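Local coordinates for phospholethanolamine N-methyltransferase 2 (Haemonchus contortus, PDB 4KRI), which probably transfers methyl groups from S-adenosylmethionine to phosphomonomethylethanolamine on the nematode route to phosphocholine, at residues A140-L145 with C281-E286. Numbering follows the deposited sequence.
Sequences AVNEVL and CEYEFE
Ala140 meets Tyr283 at the rim of its ring: the methyl carbon CB of Ala140 lies near the ring plane, 3.7 Å from CE1 of Tyr283. CG of Tyr283 stands anti to the backbone N (chi1 -172°), which sends the ring out toward strand 132-143, while CD2 of Tyr283 still rests over one face of the Phe285 ring in its own loop, displaced toward the rim. Val141 turns its side chain to the other side of that strand, against Phe157 and Trp159, while its backbone is hydrogen-bonded to Val277. The contact illustrates how one long side chain can add to a domain junction that neighbouring strand pairing already forms. Strand 132-143, in the N-terminal part of the chain, runs antiparallel to strand 273-277 of the Rossmann-like methyltransferase domain, and Tyr283 extends from the loop that follows, with its side chain about 8 Å from the bound S-adenosylhomocysteine. At Asn142 the meeting becomes polar. Its amide and the phenol reach toward each other from the two segments, their planes inclined by 52°, and OD1 of Asn142 comes within 3.3 Å of OH of Tyr283. A water makes the clearer link, accepting a hydrogen bond from ND2 of Asn142 at 2.6 Å and bonding to OH of Tyr283 at 2.8 Å, so ND2 and OH share one bridging water. Farther along, Glu143 continues the domain junction by receiving the backbone N-H of Tyr275 at OE1, and Val144, at the N-cap of helix 145-151, packs on Val6 of helix 5-18, the helix whose His16 meets the Tyr283 ring edge-to-face.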
loop_
_atom_site.group_PDB
_atom_site.type_symbol
_atom_site.label_atom_id
_atom_site.label_comp_id
_atom_site.label_asym_id
_atom_site.label_seq_id
_atom_site.Cartn_x
_atom_site.Cartn_y
_atom_site.Cartn_z
ATOM N N ALA A 140 2.217 8.891 -0.294
ATOM C CA ALA A 140 1.512 7.894 -1.098
ATOM C C ALA A 140 1.983 7.856 -2.537
ATOM O O ALA A 140 2.595 8.799 -3.032
ATOM C CB ALA A 140 -0.003 8.133 -1.061
ATOM N N VAL A 141 1.697 6.741 -3.197
ATOM C CA VAL A 141 1.740 6.679 -4.652
ATOM C C VAL A 141 0.359 6.234 -5.093
ATOM O O VAL A 141 -0.136 5.196 -4.652
ATOM C CB VAL A 141 2.738 5.639 -5.176
ATOM C CG1 VAL A 141 2.833 5.754 -6.719
ATOM C CG2 VAL A 141 4.107 5.827 -4.549
ATOM N N ASN A 142 -0.271 7.027 -5.947
ATOM C CA ASN A 142 -1.564 6.665 -6.501
ATOM C C ASN A 142 -1.471 6.453 -7.995
ATOM O O ASN A 142 -0.519 6.901 -8.641
ATOM C CB ASN A 142 -2.594 7.766 -6.248
ATOM C CG ASN A 142 -3.044 7.824 -4.806
ATOM O OD1 ASN A 142 -3.863 7.006 -4.363
ATOM N ND2 ASN A 142 -2.545 8.821 -4.072
ATOM N N GLU A 143 -2.469 5.778 -8.545
ATOM C CA GLU A 143 -2.609 5.709 -9.998
ATOM C C GLU A 143 -3.469 6.857 -10.487
ATOM O O GLU A 143 -4.444 7.230 -9.824
ATOM C CB GLU A 143 -3.293 4.404 -10.416
ATOM C CG GLU A 143 -2.537 3.143 -10.042
ATOM C CD GLU A 143 -3.320 1.895 -10.415
ATOM O OE1 GLU A 143 -4.358 1.655 -9.776
ATOM O OE2 GLU A 143 -2.938 1.171 -11.369
ATOM N N VAL A 144 -3.124 7.395 -11.659
ATOM C CA VAL A 144 -3.998 8.336 -12.339
ATOM C C VAL A 144 -5.213 7.566 -12.850
ATOM O O VAL A 144 -5.082 6.676 -13.694
ATOM C CB VAL A 144 -3.297 8.997 -13.544
ATOM C CG1 VAL A 144 -4.250 9.976 -14.247
ATOM C CG2 VAL A 144 -2.055 9.714 -13.074
ATOM N N LEU A 145 -6.392 7.878 -12.326
ATOM C CA LEU A 145 -7.563 7.039 -12.600
ATOM C C LEU A 145 -8.082 7.221 -14.027
ATOM O O LEU A 145 -8.590 6.272 -14.639
ATOM C CB LEU A 145 -8.665 7.281 -11.554
ATOM C CG LEU A 145 -8.257 6.803 -10.160
ATOM C CD1 LEU A 145 -9.282 7.222 -9.118
ATOM C CD2 LEU A 145 -8.080 5.296 -10.149
ATOM N N CYS A 281 -2.938 3.107 8.109
ATOM C CA CYS A 281 -3.169 3.821 9.363
ATOM C C CYS A 281 -3.101 5.334 9.233
ATOM O O CYS A 281 -3.531 6.057 10.136
ATOM C CB CYS A 281 -2.137 3.392 10.384
ATOM S SG CYS A 281 -2.518 1.793 11.027
ATOM N N GLU A 282 -2.548 5.813 8.124
ATOM C CA GLU A 282 -2.317 7.245 7.938
ATOM C C GLU A 282 -3.159 7.848 6.826
ATOM O O GLU A 282 -3.613 8.990 6.920
ATOM C CB GLU A 282 -0.842 7.506 7.609
ATOM C CG GLU A 282 0.149 7.101 8.685
ATOM C CD GLU A 282 1.592 7.342 8.256
ATOM O OE1 GLU A 282 2.372 6.366 8.202
ATOM O OE2 GLU A 282 1.946 8.509 7.969
ATOM N N TYR A 283 -3.354 7.082 5.763
ATOM C CA TYR A 283 -3.897 7.610 4.526
ATOM C C TYR A 283 -5.327 8.125 4.647
ATOM O O TYR A 283 -6.137 7.581 5.397
ATOM C CB TYR A 283 -3.818 6.550 3.435
ATOM C CG TYR A 283 -4.181 7.056 2.072
ATOM C CD1 TYR A 283 -3.240 7.695 1.280
ATOM C CD2 TYR A 283 -5.467 6.898 1.565
ATOM C CE1 TYR A 283 -3.561 8.153 0.017
ATOM C CE2 TYR A 283 -5.802 7.359 0.303
ATOM C CZ TYR A 283 -4.842 7.986 -0.468
ATOM O OH TYR A 283 -5.154 8.449 -1.727
ATOM N N GLU A 284 -5.620 9.177 3.890
ATOM C CA GLU A 284 -6.920 9.832 3.945
ATOM C C GLU A 284 -7.917 9.145 3.010
ATOM O O GLU A 284 -8.004 9.494 1.830
ATOM C CB GLU A 284 -6.767 11.307 3.561
ATOM C CG GLU A 284 -7.948 12.192 3.941
ATOM C CD GLU A 284 -7.906 12.630 5.395
ATOM O OE1 GLU A 284 -7.085 12.085 6.167
ATOM O OE2 GLU A 284 -8.687 13.531 5.765
ATOM N N PHE A 285 -8.658 8.168 3.529
ATOM C CA PHE A 285 -9.710 7.520 2.741
ATOM C C PHE A 285 -10.964 8.378 2.720
ATOM O O PHE A 285 -11.200 9.167 3.638
ATOM C CB PHE A 285 -10.036 6.136 3.311
ATOM C CG PHE A 285 -8.924 5.149 3.146
ATOM C CD1 PHE A 285 -8.545 4.742 1.872
ATOM C CD2 PHE A 285 -8.247 4.647 4.241
ATOM C CE1 PHE A 285 -7.514 3.841 1.702
ATOM C CE2 PHE A 285 -7.209 3.737 4.077
ATOM C CZ PHE A 285 -6.841 3.342 2.802
ATOM N N GLU A 286 -11.767 8.230 1.673
ATOM C CA GLU A 286 -13.012 8.976 1.588
ATOM C C GLU A 286 -13.948 8.420 2.650
ATOM O O GLU A 286 -14.151 7.211 2.722
ATOM C CB GLU A 286 -13.650 8.806 0.219
ATOM C CG GLU A 286 -14.634 9.894 -0.102
ATOM C CD GLU A 286 -13.974 11.258 -0.156
ATOM O OE1 GLU A 286 -12.803 11.343 -0.595
ATOM O OE2 GLU A 286 -14.627 12.244 0.244
HETATM O O HOH W 1 -3.194 10.397 -2.072
#